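Local coordinates for protein photosystem II stability/assembly factor HCF136 (Cyanidioschyzon merolae, PDB 5OJ3) that is probably essential for photosystem II biogenesis, being required to assemble an early intermediate that includes the D2 protein and cytochrome b559, at residues 167-171 against 182-188; 246-250 against 300-304; 289-293 against 308-314; 364-368 against 379-383; 407-411 against 422-428. Residue numbers count along the deposited sequence, not the author numbering.

Contact 1 of 5, residues 167-171 against 182-188; sequences NYRFS and VIGKPPV
Residues 169-171 and 182-185 run as antiparallel strands with a marked twist, their short axes 4.3 Å apart at the closest and their directions 132° apart. R169 and K185 form the hydrogen-bonded pair, R169 N to K185 O at 3.2 Å and K185 N to R169 O at 2.7 Å; F170 and G184 are the non-hydrogen-bonded pair, CA atoms 4.0 Å apart, and S171 N bonds I183 O at 2.8 Å. A CB on G184 would run into R169 O. A cis peptide precedes P186, and the chain turns back so that G184 N bonds V188 O at 2.9 Å. The Y168 side chain (chi1 m) lies against this turn, with V188 CG2 3.6 Å from its ring centroid over the face and P186 CD 3.3 Å from Y168 CD2 at the edge. F170 CD1 meets V182 CG1 at 3.6 Å, on the side where V136 of the preceding sheet packs. This is the hairpin of the first two strands in one four-stranded beta-propeller blade.

Contact 2 of 5, residues 246-250 against 300-304; sequences VRETI and SDFWT
One backbone hydrogen bond joins these two irregular segments: E248 N donates to D301 O at 3.1 Å. Around it the CA atoms of V246 and D301 stand 5.0 Å apart, those of E248 and F302 5.2 Å and those of I250 and W303 6.4 Å. Apolar contact fills the side towards the fold. V246 CG1 lies 3.6 Å from F302 CA and 4.4 Å from W303 CD1; I250 (chi1 m, chi2 t) brings CG1 to 3.6 Å from W303 CD1, and I250 CD1 makes a CH-pi contact over the W303 five-membered ring, 4.0 Å from its centroid. This is a seam between neighbouring propeller blades: residues 246-250 leave the sheet ending in strand 243-244, whereas residues 300-304 lead into strand 304-307 of the next sheet, so W303 (chi1 m) lies between them, giving its NE1 hydrogen to G230 O. E248 has OE1 3.4 Å from F302 CB and in a salt bridge with R256, which also makes a cation-pi contact with F302.

Contact 3 of 5, residues 289-293 against 308-314; sequences RGNFF and RSTSRRI
R289, in the turn before strand 292-296, accepts a weak hydrogen bond, R313 NH1 to R289 O at 3.4 Å. G290 follows with positive phi (68°) and sits 4.6 Å, CA to CA, from I314; a CB here would clash with I314 O, which G290 CA approaches at 3.5 Å in a CA-H...O contact. Its carbonyl accepts the one hydrogen bond across the segments that is not weak, I314 N to G290 O, 3.2 Å and nearly straight. The contact bridges two successive blades of the propeller, joining the turn between strands 283-287 and 292-296 of one sheet to the connection that enters strand 314-319, the first of the next. At N291 the backbone oxygen receives a weak bond, R308 NE to N291 O at 2.9 Å. F292 CA lies 4.3 Å from R308 N, and the F292 side chain starts away from 308-314 and packs on F268 and P287. F293 (chi1 p) has CD1 4.3 Å from I314 CD1, while its ring meets that of H306.

Contact 4 of 5, residues 364-368 against 379-383; sequences YGILD and AAVGG
A bulged beta hairpin from one propeller blade pairs strand 366-368 with strand 379-381, antiparallel but twisted to 131° between directions, with the short axes 4.7 Å apart at the closest. A380 and V381 lose the largest areas to the contact, with Y364 next. The backbone of A380 works at both ends: A380 O accepts L367 N at 2.7 Å, and A380 N donates to D368 O at 3.0 Å. The register slips by one residue between the non-hydrogen-bonded pair I366 and V381 (CA atoms 4.6 Å apart) and the hydrogen-bonded pair D368 and A380, and L367, with psi of -30°, sits in the bulge. The A380 side chain lies on the same face as that of D368, towards L409 of the next blade; D368 OD1 accepts I412 N from that blade. V381 (chi1 t) faces the other way with I366, V381 CG2 being 3.6 Å from I366 CD1, and V381 CG1 is 3.5 Å from Y364 CB. Just beyond V381, G382 N bonds G365 O at 3.0 Å. Y364 (chi1 m) then reaches along the turn, and G383 CA lies over one face of its ring, 4.2 Å from the centroid.

Contact 5 of 5, residues 407-411 against 422-428; sequences ANLYK and VLGADGV
A classic beta bulge shapes this hairpin: Y410 and K411 both lie opposite L423. Strands 409-411 and 422-424 are antiparallel, with directions 124° apart and short axes 4.7 Å apart at the closest. They belong to the blade that closes the propeller ring, where strand 109-111 from the N-terminal end joins three strands from the C-terminal end. L423 O serves two donors, Y410 N at 3.0 Å and, weakly, K411 N at 3.3 Å. L423 N in turn donates to K411 O at 2.9 Å, and K411 O also meets V422 CA at 3.3 Å in a CA-H...O contact. Before the bulge L409 and G424 form the non-hydrogen-bonded pair, CA atoms 4.2 Å apart; a CB on G424 would strike N408 O. N408 O instead accepts A425 N at 3.1 Å and also lies 3.1 Å from G424 CA, a CA-H...O contact. The turn adds two weak bonds of its own, G424 N to V428 O at 2.9 Å and V428 N to A425 O at 3.3 Å, with D426 and G427 both at positive phi. L409 (chi1 m, chi2 t) puts CD2 3.9 Å from V422 CG1 and 4.1 Å from V428 CG1, and M386 of the preceding blade packs on L409 and V422. On the outer side Y410 CE2 touches A425 CB at 3.9 Å.

Overall arrangement
From the N terminus, contact 1 closes a hairpin of neighbouring strands in an early blade. The chain then passes into contact 2, whose segments, 50 residues apart at their closest ends, close a loop that takes in most of the next sheet. Before that loop closes, contact 3 opens, so the two cross: 289-293 precedes 300-304, and 308-314 leads into the next blade. Contacts 4 and 5 come later in series, each closing another hairpin. Those two blades touch, L367 CD1 lying 3.1 Å from L409 O, whereas contacts 2 and 5 lie on opposite sides of the chain's centre, their centres about 34 Å apart. Together they mark hairpins within blades and seams between them.

Contact 1 of 5, residues 167-171 against 182-188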
# COMPACT_ATOMS: atom_id res chain seq x y z
N ASN A 167 -21.63 4.94 8.76
CA ASN A 167 -20.70 4.18 7.92
C ASN A 167 -19.62 5.09 7.34
O ASN A 167 -19.89 6.23 6.95
CB ASN A 167 -21.48 3.44 6.82
CG ASN A 167 -22.34 4.36 5.97
OD1 ASN A 167 -21.85 5.32 5.37
ND2 ASN A 167 -23.64 4.08 5.93
N TYR A 168 -18.38 4.59 7.31
CA TYR A 168 -17.20 5.38 6.97
C TYR A 168 -16.57 4.87 5.68
O TYR A 168 -17.10 3.99 5.00
CB TYR A 168 -16.20 5.33 8.13
CG TYR A 168 -16.61 6.10 9.37
CD1 TYR A 168 -17.64 5.66 10.19
CD2 TYR A 168 -15.94 7.26 9.74
CE1 TYR A 168 -18.00 6.36 11.33
CE2 TYR A 168 -16.29 7.96 10.87
CZ TYR A 168 -17.32 7.51 11.66
OH TYR A 168 -17.67 8.21 12.79
N ARG A 169 -15.41 5.44 5.34
CA ARG A 169 -14.53 4.89 4.31
C ARG A 169 -13.48 4.03 4.99
O ARG A 169 -12.74 4.52 5.84
CB ARG A 169 -13.86 5.99 3.48
CG ARG A 169 -12.61 5.52 2.72
CD ARG A 169 -11.56 6.63 2.58
NE ARG A 169 -10.21 6.13 2.35
CZ ARG A 169 -9.17 6.89 2.03
NH1 ARG A 169 -9.32 8.20 1.88
NH2 ARG A 169 -7.97 6.35 1.85
N PHE A 170 -13.42 2.75 4.62
CA PHE A 170 -12.52 1.80 5.26
C PHE A 170 -11.24 1.68 4.44
O PHE A 170 -11.27 1.25 3.28
CB PHE A 170 -13.20 0.44 5.42
CG PHE A 170 -14.20 0.42 6.53
CD1 PHE A 170 -13.78 0.32 7.85
CD2 PHE A 170 -15.55 0.54 6.27
CE1 PHE A 170 -14.69 0.31 8.88
CE2 PHE A 170 -16.47 0.53 7.30
CZ PHE A 170 -16.04 0.42 8.60
N SER A 171 -10.11 2.05 5.06
CA SER A 171 -8.86 2.20 4.32
C SER A 171 -8.16 0.87 4.12
O SER A 171 -7.72 0.56 3.00
CB SER A 171 -7.95 3.18 5.05
OG SER A 171 -8.45 4.50 4.96
N VAL A 182 -8.89 -3.31 11.20
CA VAL A 182 -9.41 -2.43 10.16
C VAL A 182 -9.32 -0.99 10.64
O VAL A 182 -9.52 -0.72 11.83
CB VAL A 182 -10.88 -2.77 9.80
CG1 VAL A 182 -11.25 -2.19 8.44
CG2 VAL A 182 -11.09 -4.27 9.81
N ILE A 183 -8.99 -0.07 9.73
CA ILE A 183 -9.04 1.35 10.02
C ILE A 183 -9.79 2.06 8.90
O ILE A 183 -9.94 1.54 7.79
CB ILE A 183 -7.64 1.98 10.21
CG1 ILE A 183 -6.92 2.15 8.87
CG2 ILE A 183 -6.80 1.17 11.18
CD1 ILE A 183 -5.45 2.49 9.01
N GLY A 184 -10.28 3.26 9.21
CA GLY A 184 -11.08 4.01 8.27
C GLY A 184 -10.94 5.51 8.46
O GLY A 184 -10.21 5.98 9.33
N LYS A 185 -11.65 6.26 7.61
CA LYS A 185 -11.68 7.71 7.66
C LYS A 185 -13.11 8.21 7.76
O LYS A 185 -13.99 7.71 7.04
CB LYS A 185 -11.02 8.32 6.41
CG LYS A 185 -11.53 9.71 6.06
CD LYS A 185 -10.72 10.34 4.93
CE LYS A 185 -9.29 10.64 5.36
NZ LYS A 185 -8.53 11.26 4.25
N PRO A 186 -13.40 9.17 8.66
CA PRO A 186 -12.63 9.77 9.75
C PRO A 186 -12.01 8.74 10.71
O PRO A 186 -12.42 7.58 10.65
CB PRO A 186 -13.67 10.62 10.47
CG PRO A 186 -14.51 11.12 9.36
CD PRO A 186 -14.60 9.98 8.36
N PRO A 187 -11.06 9.15 11.57
CA PRO A 187 -10.30 8.17 12.36
C PRO A 187 -11.18 7.16 13.09
O PRO A 187 -11.89 7.50 14.04
CB PRO A 187 -9.53 9.04 13.35
CG PRO A 187 -9.34 10.33 12.64
CD PRO A 187 -10.55 10.52 11.76
N VAL A 188 -11.12 5.91 12.64
CA VAL A 188 -11.90 4.81 13.19
C VAL A 188 -11.05 3.55 13.12
O VAL A 188 -10.38 3.30 12.12
CB VAL A 188 -13.24 4.61 12.43
CG1 VAL A 188 -13.95 3.36 12.90
CG2 VAL A 188 -14.15 5.81 12.60

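Contact 2 of 5, residues 246-250 against 300-304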
# COMPACT_ATOMS: atom_id res chain seq x y z
N VAL A 246 8.86 6.44 16.76
CA VAL A 246 9.71 7.46 16.16
C VAL A 246 9.71 8.67 17.08
O VAL A 246 8.69 9.36 17.22
CB VAL A 246 9.25 7.83 14.75
CG1 VAL A 246 10.38 8.45 13.96
CG2 VAL A 246 8.71 6.60 14.03
N ARG A 247 10.86 8.94 17.71
CA ARG A 247 10.97 10.10 18.59
C ARG A 247 10.75 11.40 17.84
O ARG A 247 10.12 12.33 18.36
CB ARG A 247 12.35 10.12 19.26
CG ARG A 247 12.55 9.11 20.37
CD ARG A 247 13.95 9.24 20.96
NE ARG A 247 14.09 10.47 21.74
CZ ARG A 247 14.36 10.50 23.04
NH1 ARG A 247 14.52 9.37 23.71
NH2 ARG A 247 14.48 11.66 23.67
N GLU A 248 11.25 11.48 16.60
CA GLU A 248 11.38 12.74 15.88
C GLU A 248 10.34 12.83 14.77
O GLU A 248 10.27 11.95 13.91
CB GLU A 248 12.79 12.88 15.31
CG GLU A 248 13.25 14.31 15.15
CD GLU A 248 14.69 14.41 14.67
OE1 GLU A 248 15.23 13.38 14.23
OE2 GLU A 248 15.27 15.51 14.74
N THR A 249 9.54 13.89 14.80
CA THR A 249 8.59 14.15 13.73
C THR A 249 9.33 14.46 12.43
O THR A 249 10.49 14.87 12.43
CB THR A 249 7.65 15.29 14.11
OG1 THR A 249 8.32 16.55 13.90
CG2 THR A 249 7.25 15.18 15.57
N ILE A 250 8.63 14.25 11.31
CA ILE A 250 9.28 14.36 10.01
C ILE A 250 9.74 15.80 9.75
O ILE A 250 10.86 16.03 9.28
CB ILE A 250 8.34 13.86 8.90
CG1 ILE A 250 8.20 12.34 8.98
CG2 ILE A 250 8.84 14.28 7.53
CD1 ILE A 250 7.18 11.76 8.02
N SER A 300 15.55 3.14 14.22
CA SER A 300 15.97 4.51 13.96
C SER A 300 14.95 5.49 14.54
O SER A 300 13.75 5.23 14.59
CB SER A 300 16.13 4.75 12.46
OG SER A 300 14.92 4.51 11.76
N ASP A 301 15.46 6.64 14.97
CA ASP A 301 14.66 7.63 15.68
C ASP A 301 13.96 8.61 14.75
O ASP A 301 13.31 9.54 15.22
CB ASP A 301 15.55 8.41 16.66
CG ASP A 301 16.05 7.55 17.80
OD1 ASP A 301 15.23 6.84 18.42
OD2 ASP A 301 17.27 7.56 18.07
N PHE A 302 14.08 8.42 13.44
CA PHE A 302 13.50 9.35 12.49
C PHE A 302 13.37 8.69 11.13
O PHE A 302 14.09 7.74 10.82
CB PHE A 302 14.37 10.62 12.40
CG PHE A 302 15.83 10.33 12.10
CD1 PHE A 302 16.78 10.36 13.10
CD2 PHE A 302 16.23 9.98 10.81
CE1 PHE A 302 18.11 10.08 12.83
CE2 PHE A 302 17.56 9.71 10.54
CZ PHE A 302 18.50 9.76 11.55
N TRP A 303 12.43 9.19 10.33
CA TRP A 303 12.42 8.84 8.92
C TRP A 303 13.66 9.42 8.26
O TRP A 303 14.14 10.50 8.63
CB TRP A 303 11.16 9.37 8.22
CG TRP A 303 9.87 8.71 8.60
CD1 TRP A 303 9.14 8.92 9.74
CD2 TRP A 303 9.12 7.76 7.82
NE1 TRP A 303 8.00 8.14 9.72
CE2 TRP A 303 7.97 7.43 8.56
CE3 TRP A 303 9.33 7.16 6.58
CZ2 TRP A 303 7.02 6.51 8.09
CZ3 TRP A 303 8.39 6.25 6.12
CH2 TRP A 303 7.25 5.94 6.87
N THR A 304 14.17 8.71 7.26
CA THR A 304 15.32 9.20 6.52
C THR A 304 14.84 9.72 5.18
O THR A 304 14.20 8.97 4.43
CB THR A 304 16.35 8.09 6.32
OG1 THR A 304 16.74 7.57 7.61
CG2 THR A 304 17.58 8.62 5.62

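Contact 3 of 5, residues 289-293 against 308-314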
# COMPACT_ATOMS: atom_id res chain seq x y z
N ARG A 289 3.39 16.08 -1.92
CA ARG A 289 3.68 16.74 -3.19
C ARG A 289 4.82 16.06 -3.95
O ARG A 289 5.34 16.63 -4.91
CB ARG A 289 4.02 18.21 -2.95
CG ARG A 289 2.84 19.09 -2.55
CD ARG A 289 2.18 19.73 -3.76
NE ARG A 289 0.93 20.42 -3.43
CZ ARG A 289 0.84 21.71 -3.13
NH1 ARG A 289 1.93 22.48 -3.12
NH2 ARG A 289 -0.34 22.24 -2.84
N GLY A 290 5.22 14.86 -3.54
CA GLY A 290 6.11 14.03 -4.33
C GLY A 290 7.52 14.54 -4.49
O GLY A 290 8.23 14.05 -5.38
N ASN A 291 7.95 15.50 -3.67
CA ASN A 291 9.23 16.16 -3.91
C ASN A 291 10.41 15.26 -3.57
O ASN A 291 11.52 15.47 -4.07
CB ASN A 291 9.29 17.44 -3.07
CG ASN A 291 7.99 18.20 -3.09
OD1 ASN A 291 7.68 18.88 -4.06
ND2 ASN A 291 7.19 18.04 -2.05
N PHE A 292 10.19 14.25 -2.73
CA PHE A 292 11.20 13.29 -2.32
C PHE A 292 10.45 12.05 -1.85
O PHE A 292 9.26 11.89 -2.13
CB PHE A 292 12.10 13.88 -1.24
CG PHE A 292 11.36 14.36 -0.02
CD1 PHE A 292 10.79 15.62 0.01
CD2 PHE A 292 11.21 13.54 1.08
CE1 PHE A 292 10.09 16.04 1.12
CE2 PHE A 292 10.52 13.97 2.20
CZ PHE A 292 9.96 15.22 2.21
N PHE A 293 11.15 11.15 -1.16
CA PHE A 293 10.47 10.06 -0.48
C PHE A 293 11.16 9.79 0.85
O PHE A 293 12.27 10.28 1.11
CB PHE A 293 10.38 8.80 -1.36
CG PHE A 293 11.71 8.17 -1.67
CD1 PHE A 293 12.49 8.64 -2.71
CD2 PHE A 293 12.15 7.07 -0.96
CE1 PHE A 293 13.70 8.05 -3.01
CE2 PHE A 293 13.37 6.47 -1.26
CZ PHE A 293 14.14 6.97 -2.29
N ARG A 308 14.68 12.65 -4.84
CA ARG A 308 14.18 11.96 -6.01
C ARG A 308 15.21 12.01 -7.13
O ARG A 308 16.14 12.82 -7.13
CB ARG A 308 12.84 12.57 -6.45
CG ARG A 308 12.86 14.07 -6.76
CD ARG A 308 11.49 14.54 -7.24
NE ARG A 308 11.26 15.96 -6.95
CZ ARG A 308 11.59 16.96 -7.76
NH1 ARG A 308 12.17 16.70 -8.93
NH2 ARG A 308 11.35 18.21 -7.41
N SER A 309 15.03 11.12 -8.10
CA SER A 309 15.97 10.95 -9.21
C SER A 309 15.39 11.44 -10.52
O SER A 309 15.83 11.03 -11.59
CB SER A 309 16.37 9.48 -9.33
OG SER A 309 15.24 8.66 -9.56
N THR A 310 14.41 12.33 -10.47
CA THR A 310 13.72 12.72 -11.68
C THR A 310 13.69 14.22 -11.88
O THR A 310 13.87 15.01 -10.96
CB THR A 310 12.26 12.23 -11.69
OG1 THR A 310 11.63 12.54 -10.43
CG2 THR A 310 12.22 10.75 -11.96
N SER A 311 13.43 14.56 -13.14
CA SER A 311 12.93 15.89 -13.45
C SER A 311 11.61 16.11 -12.73
O SER A 311 11.44 17.06 -11.95
CB SER A 311 12.74 16.01 -14.95
OG SER A 311 12.07 14.85 -15.45
N ARG A 312 10.64 15.26 -13.02
CA ARG A 312 9.26 15.33 -12.52
C ARG A 312 9.15 14.80 -11.09
O ARG A 312 10.12 14.37 -10.48
CB ARG A 312 8.34 14.53 -13.44
CG ARG A 312 8.31 15.17 -14.82
CD ARG A 312 7.32 14.49 -15.71
NE ARG A 312 6.55 15.50 -16.40
CZ ARG A 312 5.61 16.24 -15.81
NH1 ARG A 312 5.33 16.10 -14.52
NH2 ARG A 312 4.98 17.16 -16.50
N ARG A 313 7.93 14.84 -10.55
CA ARG A 313 7.66 14.43 -9.18
C ARG A 313 7.10 13.01 -9.13
O ARG A 313 6.62 12.46 -10.13
CB ARG A 313 6.66 15.38 -8.50
CG ARG A 313 7.03 16.84 -8.62
CD ARG A 313 7.84 17.20 -7.39
NE ARG A 313 8.38 18.55 -7.40
CZ ARG A 313 7.78 19.60 -6.84
NH1 ARG A 313 6.61 19.45 -6.24
NH2 ARG A 313 8.36 20.79 -6.88
N ILE A 314 7.17 12.41 -7.97
CA ILE A 314 6.84 11.01 -7.78
C ILE A 314 5.36 10.90 -7.42
O ILE A 314 4.82 11.74 -6.70
CB ILE A 314 7.74 10.39 -6.70
CG1 ILE A 314 9.20 10.76 -6.95
CG2 ILE A 314 7.62 8.89 -6.73
CD1 ILE A 314 10.12 10.30 -5.83

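Contact 4 of 5, residues 364-368 against 379-383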
# COMPACT_ATOMS: atom_id res chain seq x y z
N TYR A 364 -0.41 8.51 -19.70
CA TYR A 364 -1.15 8.08 -18.53
C TYR A 364 -0.20 7.70 -17.40
O TYR A 364 0.85 7.09 -17.63
CB TYR A 364 -2.04 6.91 -18.91
CG TYR A 364 -3.18 7.34 -19.82
CD1 TYR A 364 -4.28 8.01 -19.30
CD2 TYR A 364 -3.14 7.09 -21.18
CE1 TYR A 364 -5.32 8.41 -20.12
CE2 TYR A 364 -4.17 7.49 -22.01
CZ TYR A 364 -5.26 8.14 -21.47
OH TYR A 364 -6.30 8.55 -22.28
N GLY A 365 -0.56 8.07 -16.18
CA GLY A 365 0.28 7.80 -15.04
C GLY A 365 0.05 6.42 -14.45
O GLY A 365 -1.06 5.89 -14.47
N ILE A 366 1.12 5.83 -13.93
CA ILE A 366 1.03 4.55 -13.25
C ILE A 366 0.42 4.79 -11.88
O ILE A 366 0.67 5.83 -11.25
CB ILE A 366 2.41 3.88 -13.13
CG1 ILE A 366 3.11 3.79 -14.50
CG2 ILE A 366 2.29 2.50 -12.51
CD1 ILE A 366 2.39 2.94 -15.50
N LEU A 367 -0.42 3.87 -11.42
CA LEU A 367 -1.07 4.02 -10.13
C LEU A 367 -0.59 3.04 -9.08
O LEU A 367 -0.60 3.37 -7.89
CB LEU A 367 -2.59 3.91 -10.29
CG LEU A 367 -3.19 4.90 -11.29
CD1 LEU A 367 -4.61 4.53 -11.68
CD2 LEU A 367 -3.14 6.32 -10.74
N ASP A 368 -0.17 1.84 -9.47
CA ASP A 368 0.43 0.89 -8.54
C ASP A 368 1.13 -0.21 -9.33
O ASP A 368 0.73 -0.54 -10.46
CB ASP A 368 -0.62 0.27 -7.60
CG ASP A 368 -0.01 -0.74 -6.64
OD1 ASP A 368 -0.71 -1.71 -6.28
OD2 ASP A 368 1.17 -0.57 -6.26
N ALA A 379 1.06 -3.69 -13.56
CA ALA A 379 0.87 -2.29 -13.22
C ALA A 379 -0.54 -1.84 -13.57
O ALA A 379 -1.11 -2.28 -14.57
CB ALA A 379 1.89 -1.41 -13.95
N ALA A 380 -1.09 -0.95 -12.75
CA ALA A 380 -2.39 -0.34 -12.98
C ALA A 380 -2.19 1.09 -13.45
O ALA A 380 -1.38 1.83 -12.87
CB ALA A 380 -3.25 -0.38 -11.71
N VAL A 381 -2.93 1.49 -14.49
CA VAL A 381 -2.68 2.73 -15.19
C VAL A 381 -3.96 3.57 -15.23
O VAL A 381 -5.07 3.05 -15.13
CB VAL A 381 -2.15 2.45 -16.62
CG1 VAL A 381 -2.04 3.70 -17.46
CG2 VAL A 381 -0.80 1.75 -16.55
N GLY A 382 -3.78 4.89 -15.37
CA GLY A 382 -4.87 5.84 -15.23
C GLY A 382 -5.95 5.71 -16.28
O GLY A 382 -7.10 6.11 -16.03
N GLY A 383 -5.63 5.17 -17.45
CA GLY A 383 -6.62 4.99 -18.49
C GLY A 383 -7.58 3.85 -18.26
O GLY A 383 -8.33 3.48 -19.17

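Contact 5 of 5, residues 407-411 against 422-428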
# COMPACT_ATOMS: atom_id res chain seq x y z
N ALA A 407 -13.89 2.07 -16.25
CA ALA A 407 -13.64 1.59 -14.89
C ALA A 407 -12.18 1.84 -14.51
O ALA A 407 -11.27 1.62 -15.30
CB ALA A 407 -13.97 0.10 -14.79
N ASN A 408 -11.98 2.30 -13.28
CA ASN A 408 -10.65 2.69 -12.81
C ASN A 408 -10.02 1.58 -11.98
O ASN A 408 -10.71 0.83 -11.29
CB ASN A 408 -10.74 3.97 -11.98
CG ASN A 408 -11.16 5.17 -12.81
OD1 ASN A 408 -10.91 5.23 -14.01
ND2 ASN A 408 -11.81 6.14 -12.16
N LEU A 409 -8.69 1.49 -12.04
CA LEU A 409 -7.93 0.45 -11.36
C LEU A 409 -6.87 1.11 -10.49
O LEU A 409 -5.99 1.80 -11.02
CB LEU A 409 -7.30 -0.52 -12.36
CG LEU A 409 -8.32 -1.28 -13.21
CD1 LEU A 409 -7.64 -2.32 -14.08
CD2 LEU A 409 -9.36 -1.94 -12.31
N TYR A 410 -6.93 0.87 -9.18
CA TYR A 410 -6.12 1.63 -8.23
C TYR A 410 -5.05 0.83 -7.50
O TYR A 410 -4.06 1.42 -7.07
CB TYR A 410 -7.02 2.30 -7.18
CG TYR A 410 -7.96 3.36 -7.73
CD1 TYR A 410 -7.60 4.12 -8.83
CD2 TYR A 410 -9.19 3.58 -7.14
CE1 TYR A 410 -8.46 5.09 -9.33
CE2 TYR A 410 -10.05 4.55 -7.63
CZ TYR A 410 -9.68 5.30 -8.73
OH TYR A 410 -10.53 6.26 -9.22
N LYS A 411 -5.22 -0.48 -7.35
CA LYS A 411 -4.38 -1.21 -6.40
C LYS A 411 -4.28 -2.68 -6.81
O LYS A 411 -5.28 -3.30 -7.17
CB LYS A 411 -4.95 -1.09 -4.99
CG LYS A 411 -4.04 -1.60 -3.88
CD LYS A 411 -4.80 -1.64 -2.56
CE LYS A 411 -4.22 -2.67 -1.60
NZ LYS A 411 -2.83 -2.31 -1.21
N VAL A 422 -7.11 -7.24 -7.91
CA VAL A 422 -6.99 -5.84 -8.30
C VAL A 422 -8.25 -5.13 -7.86
O VAL A 422 -9.36 -5.59 -8.13
CB VAL A 422 -6.77 -5.68 -9.82
CG1 VAL A 422 -6.90 -4.22 -10.23
CG2 VAL A 422 -5.41 -6.24 -10.22
N LEU A 423 -8.09 -3.99 -7.18
CA LEU A 423 -9.20 -3.25 -6.61
C LEU A 423 -9.37 -1.94 -7.37
O LEU A 423 -8.38 -1.25 -7.65
CB LEU A 423 -8.99 -2.98 -5.12
CG LEU A 423 -8.67 -4.19 -4.24
CD1 LEU A 423 -8.00 -3.74 -2.96
CD2 LEU A 423 -9.91 -5.04 -3.95
N GLY A 424 -10.61 -1.60 -7.69
CA GLY A 424 -10.89 -0.43 -8.50
C GLY A 424 -12.14 0.28 -8.03
O GLY A 424 -12.79 -0.12 -7.06
N ALA A 425 -12.45 1.37 -8.73
CA ALA A 425 -13.65 2.14 -8.44
C ALA A 425 -14.88 1.46 -9.03
O ALA A 425 -14.78 0.57 -9.89
CB ALA A 425 -13.52 3.56 -8.99
N ASP A 426 -16.05 1.89 -8.57
CA ASP A 426 -17.33 1.32 -8.97
C ASP A 426 -17.34 -0.19 -8.73
O ASP A 426 -17.81 -0.98 -9.55
CB ASP A 426 -17.63 1.69 -10.43
CG ASP A 426 -19.02 1.25 -10.91
OD1 ASP A 426 -19.23 0.06 -11.25
OD2 ASP A 426 -19.91 2.12 -10.98
N GLY A 427 -16.77 -0.60 -7.60
CA GLY A 427 -16.90 -1.99 -7.20
C GLY A 427 -16.25 -2.97 -8.14
O GLY A 427 -16.72 -4.10 -8.27
N VAL A 428 -15.21 -2.56 -8.85
CA VAL A 428 -14.54 -3.43 -9.81
C VAL A 428 -13.46 -4.20 -9.07
O VAL A 428 -12.54 -3.61 -8.50
CB VAL A 428 -13.96 -2.63 -10.98
CG1 VAL A 428 -13.12 -3.52 -11.86
CG2 VAL A 428 -15.08 -1.99 -11.79